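Local structure of ricin B-like lectin (Macrolepiota procera, 4IZX) at residues V15-V20 with G114-G119; W85-D90 with F97-P102; F103-L108 with W125-G130. The protein binds galactose-containing glycans such as lactose through a single beta-trefoil domain of the ricin B type. All coordinates share one frame; numbering follows the deposited sequence.

Contact 1: residues V15-V20 with G114-G119; sequences VKAGTV and GDTTPG
Two surface loops of the beta-trefoil meet here without a direct hydrogen bond: residues 15-20, between strands 9-14 and 20-23, and residues 114-119, leading into strand 120-126. Bound galactose is about 10 Å from the Thr19 side chain. At Gly114 the main chain lies against Lys16 and Ala17, and Gly114 O is 3.5 Å from the methyl Ala17 CB. The Lys16 chain runs extended through all four torsions alongside Gly114, and its NZ ends on Tyr113 O.

Asp115 turns its side chain away, with CG anti to the backbone N (chi1 -172°), so that the carboxylate folds back over its own segment. There Asp115 OD1 closes an Asx turn, accepting Thr117 N at 2.9 Å from 34° above the carboxylate plane. The same oxygen takes the hydroxyl of Thr117 on its syn lone pair, OG1 to Asp115 OD1 being 2.7 Å. The main-chain Asp115 O accepts from a water at 2.8 Å.

Thr116 has OG1 in the crowded position between N and the carbonyl carbon, which puts CG2 beside its own N and 3.8 Å from Ala17 CB. Its carbonyl, Thr116 O, lies 3.7 Å from the methyl Thr19 CG2. Leu110 of strand 106-110 touches both Ala17 and Thr19 as well.

Thr117 O receives a longer bond from the same water and another from Thr120 OG1. Thr19 OG1 completes the bridge, donating to this water at 2.9 Å.

The loops join through methyl packing and a single water that accepts one proton and donates two, while the Asx turn gives the 114-119 loop a shape of its own.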
loop_
_atom_site.group_PDB
_atom_site.type_symbol
_atom_site.label_atom_id
_atom_site.label_comp_id
_atom_site.label_asym_id
_atom_site.label_seq_id
_atom_site.Cartn_x
_atom_site.Cartn_y
_atom_site.Cartn_z
ATOM N N VAL A 15 -5.111 -0.616 9.275
ATOM C CA VAL A 15 -5.541 -1.079 10.601
ATOM C C VAL A 15 -6.310 -0.006 11.344
ATOM O O VAL A 15 -7.274 -0.315 12.055
ATOM C CB VAL A 15 -4.323 -1.555 11.403
ATOM C CG1 VAL A 15 -4.644 -1.780 12.879
ATOM C CG2 VAL A 15 -3.774 -2.857 10.823
ATOM N N LYS A 16 -5.901 1.256 11.223
ATOM C CA LYS A 16 -6.589 2.337 11.919
ATOM C C LYS A 16 -7.931 2.635 11.282
ATOM O O LYS A 16 -8.943 2.726 11.979
ATOM C CB LYS A 16 -5.711 3.590 11.982
ATOM C CG LYS A 16 -6.431 4.707 12.722
ATOM C CD LYS A 16 -5.591 5.790 13.234
ATOM C CE LYS A 16 -6.398 6.717 14.132
ATOM N NZ LYS A 16 -5.680 8.007 14.123
ATOM N N ALA A 17 -7.966 2.821 9.960
ATOM C CA ALA A 17 -9.141 3.369 9.293
ATOM C C ALA A 17 -10.138 2.326 8.810
ATOM O O ALA A 17 -11.314 2.646 8.668
ATOM C CB ALA A 17 -8.713 4.211 8.113
ATOM N N GLY A 18 -9.656 1.146 8.412
ATOM C CA GLY A 18 -10.526 0.151 7.831
ATOM C C GLY A 18 -10.770 0.293 6.344
ATOM O O GLY A 18 -11.455 -0.554 5.770
ATOM N N THR A 19 -10.305 1.362 5.734
ATOM C CA THR A 19 -10.333 1.548 4.314
ATOM C C THR A 19 -9.135 0.835 3.680
ATOM O O THR A 19 -8.195 0.462 4.363
ATOM C CB THR A 19 -10.380 3.039 3.985
ATOM O OG1 THR A 19 -9.248 3.654 4.598
ATOM C CG2 THR A 19 -11.688 3.687 4.486
ATOM N N VAL A 20 -9.208 0.614 2.367
ATOM C CA VAL A 20 -8.207 -0.149 1.643
ATOM C C VAL A 20 -7.429 0.717 0.673
ATOM O O VAL A 20 -7.885 1.800 0.255
ATOM C CB VAL A 20 -8.812 -1.352 0.905
ATOM C CG1 VAL A 20 -9.566 -2.256 1.853
ATOM C CG2 VAL A 20 -9.676 -0.928 -0.267
ATOM N N GLY A 114 -4.518 8.444 9.286
ATOM C CA GLY A 114 -5.507 7.414 9.039
ATOM C C GLY A 114 -6.911 7.990 8.887
ATOM O O GLY A 114 -7.878 7.372 9.294
ATOM N N ASP A 115 -7.017 9.136 8.221
ATOM C CA ASP A 115 -8.329 9.749 7.927
ATOM C C ASP A 115 -9.139 8.712 7.147
ATOM O O ASP A 115 -8.660 8.104 6.181
ATOM C CB ASP A 115 -8.095 11.056 7.163
ATOM C CG ASP A 115 -9.359 11.895 6.971
ATOM O OD1 ASP A 115 -10.451 11.369 6.926
ATOM O OD2 ASP A 115 -9.207 13.096 6.754
ATOM N N THR A 116 -10.366 8.474 7.624
ATOM C CA THR A 116 -11.243 7.467 7.013
ATOM C C THR A 116 -11.958 7.962 5.772
ATOM O O THR A 116 -12.590 7.197 5.089
ATOM C CB THR A 116 -12.278 6.961 8.030
ATOM O OG1 THR A 116 -13.129 8.060 8.394
ATOM C CG2 THR A 116 -11.607 6.392 9.258
ATOM N N THR A 117 -11.866 9.248 5.487
ATOM C CA THR A 117 -12.596 9.834 4.385
ATOM C C THR A 117 -12.218 9.122 3.101
ATOM O O THR A 117 -11.018 8.965 2.785
ATOM C CB THR A 117 -12.280 11.340 4.262
ATOM O OG1 THR A 117 -12.619 11.995 5.479
ATOM C CG2 THR A 117 -13.044 11.988 3.136
ATOM N N PRO A 118 -13.213 8.704 2.308
ATOM C CA PRO A 118 -12.878 8.127 1.009
ATOM C C PRO A 118 -12.109 9.136 0.159
ATOM O O PRO A 118 -12.533 10.281 0.040
ATOM C CB PRO A 118 -14.250 7.773 0.417
ATOM C CG PRO A 118 -15.113 7.548 1.627
ATOM C CD PRO A 118 -14.658 8.602 2.597
ATOM N N GLY A 119 -10.984 8.701 -0.419
ATOM C CA GLY A 119 -10.135 9.600 -1.175
ATOM C C GLY A 119 -8.919 10.120 -0.430
ATOM O O GLY A 119 -8.078 10.789 -1.021
HETATM O O HOH W 1 -9.323 6.463 4.033
#

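Contact 2: residues W85-D90 with F97-P102; sequences WHIWRD and FRIFVP
Asp90 OD1 is gripped three times: by Arg98 NE at 2.7 Å, weakly by Arg98 NH2, and by a water that also reaches Arg98 NH2. This salt bridge sits beside the turn end of the beta hairpin made by strands 86-89 and 97-100 of the beta-trefoil. NE approaches nearly straight (162°), using the anti lone pair of OD1, and OD1 stays in the guanidinium plane; the Arg98 chain is extended from CG to NE to get there. Asp90 OD2 turns to Asn93 N.

Four main-chain bonds hold the strands, paired His86 with Phe100 and Trp88 with Arg98, each pair bonding both ways. Ile87 and Ile99 point to the same face, CG1 beside CG1, and Trp85 crosses Ile99 CG2.

The chain of Arg89 bends at chi2 (-79°), laying CD over the face of Phe97. Its guanidinium follows, tilted 30° from the ring, with Arg89 CZ 3.3 Å from Phe97 CZ. Ile87, Arg89 and Phe97 all line the pocket that holds benzamidine, probably from the crystallisation liquor. At the open end Pro102 covers His86, its CB 3.7 Å from the imidazole centroid.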
loop_
_atom_site.group_PDB
_atom_site.type_symbol
_atom_site.label_atom_id
_atom_site.label_comp_id
_atom_site.label_asym_id
_atom_site.label_seq_id
_atom_site.Cartn_x
_atom_site.Cartn_y
_atom_site.Cartn_z
ATOM N N TRP A 85 9.358 -2.957 -3.125
ATOM C CA TRP A 85 9.036 -2.646 -1.738
ATOM C C TRP A 85 9.607 -3.719 -0.822
ATOM O O TRP A 85 9.664 -4.884 -1.171
ATOM C CB TRP A 85 7.506 -2.628 -1.532
ATOM C CG TRP A 85 6.803 -1.601 -2.336
ATOM C CD1 TRP A 85 6.139 -1.783 -3.501
ATOM C CD2 TRP A 85 6.647 -0.212 -2.004
ATOM N NE1 TRP A 85 5.560 -0.590 -3.913
ATOM C CE2 TRP A 85 5.858 0.382 -3.005
ATOM C CE3 TRP A 85 7.111 0.601 -0.960
ATOM C CZ2 TRP A 85 5.498 1.736 -2.969
ATOM C CZ3 TRP A 85 6.760 1.926 -0.936
ATOM C CH2 TRP A 85 5.962 2.478 -1.937
ATOM N N HIS A 86 9.962 -3.322 0.402
ATOM C CA HIS A 86 10.201 -4.269 1.477
ATOM C C HIS A 86 8.928 -4.334 2.328
ATOM O O HIS A 86 8.334 -3.317 2.643
ATOM C CB HIS A 86 11.369 -3.854 2.365
ATOM C CG HIS A 86 12.718 -4.072 1.734
ATOM N ND1 HIS A 86 13.900 -3.694 2.348
ATOM C CD2 HIS A 86 13.065 -4.686 0.575
ATOM C CE1 HIS A 86 14.908 -4.079 1.591
ATOM N NE2 HIS A 86 14.433 -4.679 0.516
ATOM N N ILE A 87 8.515 -5.546 2.685
ATOM C CA ILE A 87 7.302 -5.754 3.447
ATOM C C ILE A 87 7.652 -6.572 4.674
ATOM O O ILE A 87 8.241 -7.633 4.551
ATOM C CB ILE A 87 6.216 -6.444 2.605
ATOM C CG1 ILE A 87 5.902 -5.606 1.360
ATOM C CG2 ILE A 87 4.986 -6.688 3.458
ATOM C CD1 ILE A 87 4.831 -6.173 0.479
ATOM N N TRP A 88 7.316 -6.055 5.852
ATOM C CA TRP A 88 7.662 -6.709 7.097
ATOM C C TRP A 88 6.472 -6.740 8.005
ATOM O O TRP A 88 5.649 -5.828 7.998
ATOM C CB TRP A 88 8.797 -5.994 7.846
ATOM C CG TRP A 88 10.032 -5.831 7.014
ATOM C CD1 TRP A 88 10.622 -4.649 6.650
ATOM C CD2 TRP A 88 10.819 -6.875 6.427
ATOM N NE1 TRP A 88 11.696 -4.898 5.843
ATOM C CE2 TRP A 88 11.853 -6.252 5.698
ATOM C CE3 TRP A 88 10.753 -8.279 6.450
ATOM C CZ2 TRP A 88 12.785 -7.005 4.947
ATOM C CZ3 TRP A 88 11.676 -9.003 5.712
ATOM C CH2 TRP A 88 12.682 -8.361 4.981
ATOM N N ARG A 89 6.399 -7.755 8.854
ATOM C CA ARG A 89 5.400 -7.725 9.929
ATOM C C ARG A 89 5.660 -6.538 10.851
ATOM O O ARG A 89 6.809 -6.197 11.152
ATOM C CB ARG A 89 5.464 -8.994 10.752
ATOM C CG ARG A 89 5.096 -10.220 9.979
ATOM C CD ARG A 89 3.633 -10.407 9.815
ATOM N NE ARG A 89 3.340 -11.649 9.116
ATOM C CZ ARG A 89 2.123 -12.137 8.914
ATOM N NH1 ARG A 89 1.038 -11.543 9.403
ATOM N NH2 ARG A 89 1.980 -13.211 8.133
ATOM N N ASP A 90 4.600 -5.895 11.329
ATOM C CA ASP A 90 4.720 -4.874 12.345
ATOM C C ASP A 90 5.258 -5.471 13.621
ATOM O O ASP A 90 4.876 -6.562 13.987
ATOM C CB ASP A 90 3.355 -4.231 12.614
ATOM C CG ASP A 90 3.437 -3.167 13.703
ATOM O OD1 ASP A 90 4.149 -2.165 13.493
ATOM O OD2 ASP A 90 2.796 -3.371 14.755
ATOM N N PHE A 97 1.265 -5.528 8.793
ATOM C CA PHE A 97 2.450 -5.290 8.020
ATOM C C PHE A 97 2.739 -3.800 7.868
ATOM O O PHE A 97 1.844 -2.949 7.919
ATOM C CB PHE A 97 2.270 -5.859 6.583
ATOM C CG PHE A 97 2.112 -7.350 6.546
ATOM C CD1 PHE A 97 3.202 -8.176 6.411
ATOM C CD2 PHE A 97 0.870 -7.932 6.612
ATOM C CE1 PHE A 97 3.059 -9.529 6.258
ATOM C CE2 PHE A 97 0.722 -9.287 6.510
ATOM C CZ PHE A 97 1.818 -10.082 6.319
ATOM N N ARG A 98 4.008 -3.521 7.602
ATOM C CA ARG A 98 4.478 -2.248 7.117
ATOM C C ARG A 98 5.138 -2.450 5.763
ATOM O O ARG A 98 5.762 -3.483 5.502
ATOM C CB ARG A 98 5.477 -1.623 8.103
ATOM C CG ARG A 98 4.788 -1.218 9.401
ATOM C CD ARG A 98 5.782 -0.801 10.454
ATOM N NE ARG A 98 5.117 -0.388 11.671
ATOM C CZ ARG A 98 4.717 0.836 11.945
ATOM N NH1 ARG A 98 4.987 1.820 11.117
ATOM N NH2 ARG A 98 4.064 1.084 13.072
ATOM N N ILE A 99 5.026 -1.441 4.900
ATOM C CA ILE A 99 5.491 -1.507 3.523
ATOM C C ILE A 99 6.454 -0.342 3.339
ATOM O O ILE A 99 6.044 0.827 3.443
ATOM C CB ILE A 99 4.310 -1.470 2.549
ATOM C CG1 ILE A 99 3.330 -2.645 2.809
ATOM C CG2 ILE A 99 4.808 -1.491 1.107
ATOM C CD1 ILE A 99 2.043 -2.585 2.005
ATOM N N PHE A 100 7.719 -0.661 3.176
ATOM C CA PHE A 100 8.836 0.304 3.177
ATOM C C PHE A 100 9.410 0.464 1.787
ATOM O O PHE A 100 9.626 -0.484 1.056
ATOM C CB PHE A 100 9.974 -0.183 4.071
ATOM C CG PHE A 100 9.726 -0.085 5.543
ATOM C CD1 PHE A 100 9.101 -1.091 6.231
ATOM C CD2 PHE A 100 10.208 0.999 6.245
ATOM C CE1 PHE A 100 8.939 -1.007 7.603
ATOM C CE2 PHE A 100 10.018 1.115 7.597
ATOM C CZ PHE A 100 9.427 0.099 8.283
ATOM N N VAL A 101 9.860 1.686 1.476
ATOM C CA VAL A 101 10.825 1.846 0.373
ATOM C C VAL A 101 12.104 1.128 0.830
ATOM O O VAL A 101 12.600 1.373 1.941
ATOM C CB VAL A 101 11.116 3.320 0.034
ATOM C CG1 VAL A 101 12.158 3.440 -1.071
ATOM C CG2 VAL A 101 9.818 4.052 -0.347
ATOM N N PRO A 102 12.649 0.248 -0.021
ATOM C CA PRO A 102 13.767 -0.570 0.430
ATOM C C PRO A 102 14.909 0.218 0.970
ATOM O O PRO A 102 15.308 1.231 0.375
ATOM C CB PRO A 102 14.173 -1.326 -0.830
ATOM C CG PRO A 102 12.876 -1.504 -1.551
ATOM C CD PRO A 102 12.190 -0.179 -1.359
HETATM O O HOH W 2 4.659 -0.629 15.709
#

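Contact 3: residues F103-L108 with W125-G130; sequences FTNYNL and WWTWEG
Thr127 OG1 donates to Asn107 OD1 at 2.8 Å, entering from 48° above the amide carbonyl plane. The bond lies just beyond the antiparallel pairing of strands 106-110 and 120-126, at one edge of a sheet in the trefoil. Asn107 N gives to Trp125 O at 3.0 Å, and Trp125 N returns a bond to Asn107 O. One step past the strand, Thr127 N reaches Asn105 O along its C=O axis, though bent at the hydrogen (134°).

On the opposite face Trp126 presents the edge of its six-membered ring to the face of Tyr106, planes at 84°. Asn105 CB sits over the same indole's face, a CH-pi contact 4.0 Å from the centroid of the Trp126 six-membered ring.

A second shell sets these groups. Thr104 OG1 accepts Tyr106 N at 3.0 Å in an ST turn while donating to Val101 O. Arg98 NH1 also binds Asn107 OD1, and Gln133 OE1 takes Asn107 ND2. Asn107 CG sits in the crowded position between N and the carbonyl carbon, bringing the amide to Thr127. With donors on OD1 and an acceptor at ND2, the amide has one favoured orientation, and the charge of Arg98 probably polarises its carbonyl.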
loop_
_atom_site.group_PDB
_atom_site.type_symbol
_atom_site.label_atom_id
_atom_site.label_comp_id
_atom_site.label_asym_id
_atom_site.label_seq_id
_atom_site.Cartn_x
_atom_site.Cartn_y
_atom_site.Cartn_z
ATOM N N PHE A 103 15.407 -0.232 2.132
ATOM C CA PHE A 103 16.613 0.311 2.768
ATOM C C PHE A 103 16.434 1.744 3.243
ATOM O O PHE A 103 17.389 2.453 3.497
ATOM C CB PHE A 103 17.798 0.183 1.831
ATOM C CG PHE A 103 18.030 -1.233 1.342
ATOM C CD1 PHE A 103 18.377 -2.248 2.223
ATOM C CD2 PHE A 103 17.847 -1.539 0.028
ATOM C CE1 PHE A 103 18.565 -3.549 1.775
ATOM C CE2 PHE A 103 18.073 -2.808 -0.440
ATOM C CZ PHE A 103 18.408 -3.822 0.430
ATOM N N THR A 104 15.182 2.135 3.463
ATOM C CA THR A 104 14.866 3.416 4.061
ATOM C C THR A 104 13.976 3.175 5.272
ATOM O O THR A 104 13.413 2.078 5.461
ATOM C CB THR A 104 14.102 4.351 3.109
ATOM O OG1 THR A 104 12.720 3.988 3.039
ATOM C CG2 THR A 104 14.731 4.358 1.705
ATOM N N ASN A 105 13.743 4.259 6.016
ATOM C CA ASN A 105 12.799 4.254 7.111
ATOM C C ASN A 105 11.446 4.845 6.708
ATOM O O ASN A 105 10.641 5.159 7.584
ATOM C CB ASN A 105 13.371 5.072 8.272
ATOM C CG ASN A 105 14.518 4.377 8.951
ATOM O OD1 ASN A 105 14.419 3.206 9.329
ATOM N ND2 ASN A 105 15.592 5.111 9.171
ATOM N N TYR A 106 11.179 4.980 5.406
ATOM C CA TYR A 106 9.895 5.489 4.926
ATOM C C TYR A 106 8.961 4.370 4.600
ATOM O O TYR A 106 9.269 3.456 3.825
ATOM C CB TYR A 106 10.109 6.341 3.669
ATOM C CG TYR A 106 10.894 7.607 3.925
ATOM C CD1 TYR A 106 10.334 8.646 4.648
ATOM C CD2 TYR A 106 12.152 7.741 3.419
ATOM C CE1 TYR A 106 11.055 9.771 4.946
ATOM C CE2 TYR A 106 12.873 8.886 3.654
ATOM C CZ TYR A 106 12.321 9.875 4.440
ATOM O OH TYR A 106 13.047 11.015 4.655
ATOM N N ASN A 107 7.787 4.388 5.246
ATOM C CA ASN A 107 6.749 3.381 5.032
ATOM C C ASN A 107 5.419 3.999 4.665
ATOM O O ASN A 107 5.147 5.179 4.936
ATOM C CB ASN A 107 6.661 2.354 6.169
ATOM C CG ASN A 107 6.302 2.870 7.550
ATOM O OD1 ASN A 107 6.381 2.067 8.520
ATOM N ND2 ASN A 107 5.859 4.092 7.710
ATOM N N LEU A 108 4.545 3.182 4.083
ATOM C CA LEU A 108 3.221 3.637 3.715
ATOM C C LEU A 108 2.458 4.115 4.918
ATOM O O LEU A 108 2.416 3.471 5.960
ATOM C CB LEU A 108 2.429 2.493 3.036
ATOM C CG LEU A 108 2.535 2.454 1.518
ATOM C CD1 LEU A 108 3.956 2.258 1.041
ATOM C CD2 LEU A 108 1.660 1.345 0.982
ATOM N N TRP A 125 5.799 8.172 4.987
ATOM C CA TRP A 125 6.205 8.932 6.160
ATOM C C TRP A 125 7.227 8.116 6.918
ATOM O O TRP A 125 7.207 6.864 6.891
ATOM C CB TRP A 125 5.012 9.259 7.062
ATOM C CG TRP A 125 5.247 10.436 7.988
ATOM C CD1 TRP A 125 5.830 10.428 9.222
ATOM C CD2 TRP A 125 4.971 11.801 7.675
ATOM N NE1 TRP A 125 5.947 11.708 9.685
ATOM C CE2 TRP A 125 5.451 12.574 8.752
ATOM C CE3 TRP A 125 4.363 12.435 6.595
ATOM C CZ2 TRP A 125 5.313 13.951 8.795
ATOM C CZ3 TRP A 125 4.225 13.826 6.640
ATOM C CH2 TRP A 125 4.711 14.566 7.732
ATOM N N TRP A 126 8.117 8.796 7.643
ATOM C CA TRP A 126 9.021 8.160 8.562
ATOM C C TRP A 126 8.288 7.184 9.478
ATOM O O TRP A 126 7.216 7.494 9.976
ATOM C CB TRP A 126 9.659 9.269 9.450
ATOM C CG TRP A 126 10.807 8.846 10.255
ATOM C CD1 TRP A 126 10.831 8.453 11.554
ATOM C CD2 TRP A 126 12.137 8.923 9.823
ATOM N NE1 TRP A 126 12.140 8.228 11.949
ATOM C CE2 TRP A 126 12.952 8.461 10.867
ATOM C CE3 TRP A 126 12.716 9.292 8.620
ATOM C CZ2 TRP A 126 14.336 8.446 10.764
ATOM C CZ3 TRP A 126 14.073 9.215 8.496
ATOM C CH2 TRP A 126 14.870 8.783 9.553
ATOM N N THR A 127 8.885 6.040 9.718
ATOM C CA THR A 127 8.230 5.003 10.453
ATOM C C THR A 127 8.118 5.320 11.957
ATOM O O THR A 127 9.091 5.731 12.593
ATOM C CB THR A 127 8.916 3.654 10.219
ATOM O OG1 THR A 127 8.086 2.591 10.656
ATOM C CG2 THR A 127 10.257 3.521 10.883
ATOM N N TRP A 128 6.927 5.095 12.506
ATOM C CA TRP A 128 6.699 5.210 13.946
ATOM C C TRP A 128 5.460 4.416 14.271
ATOM O O TRP A 128 4.823 3.811 13.388
ATOM C CB TRP A 128 6.606 6.662 14.407
ATOM C CG TRP A 128 5.421 7.434 13.892
ATOM C CD1 TRP A 128 5.214 7.855 12.635
ATOM C CD2 TRP A 128 4.306 7.874 14.657
ATOM N NE1 TRP A 128 4.035 8.543 12.556
ATOM C CE2 TRP A 128 3.453 8.555 13.789
ATOM C CE3 TRP A 128 3.929 7.739 16.016
ATOM C CZ2 TRP A 128 2.246 9.108 14.216
ATOM C CZ3 TRP A 128 2.721 8.282 16.416
ATOM C CH2 TRP A 128 1.906 8.969 15.528
ATOM N N GLU A 129 5.064 4.378 15.541
ATOM C CA GLU A 129 4.061 3.444 15.979
ATOM C C GLU A 129 2.642 3.729 15.489
ATOM O O GLU A 129 1.793 2.876 15.626
ATOM C CB GLU A 129 4.093 3.317 17.509
ATOM C CG GLU A 129 3.719 4.503 18.285
ATOM C CD GLU A 129 4.297 4.444 19.697
ATOM O OE1 GLU A 129 3.448 4.482 20.627
ATOM O OE2 GLU A 129 5.586 4.425 19.893
ATOM N N GLY A 130 2.398 4.917 14.932
ATOM C CA GLY A 130 1.068 5.308 14.464
ATOM C C GLY A 130 0.402 4.182 13.677
ATOM O O GLY A 130 0.932 3.690 12.708
#

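Overall arrangement
From the N terminus, residues 15-20 come first; their partner 114-119 lies almost a hundred residues later, so contact 1 closes a loop that spans most of the chain and ties an early loop to the lead-in of strand 120-126. Contact 2 nests wholly inside it as a local hairpin. Contact 3 opens directly after contact 2 and closes beyond 114-119, so it crosses contact 1. Contacts 2 and 3 touch: Leu108 N probably bonds Ile99 O, and Arg98 NH2 reaches Trp128 O, linking the hairpin to edge strand 106-110 and to the loop after strand 120-126. Contact 1 stands apart, its centre 18 to 19 Å from theirs.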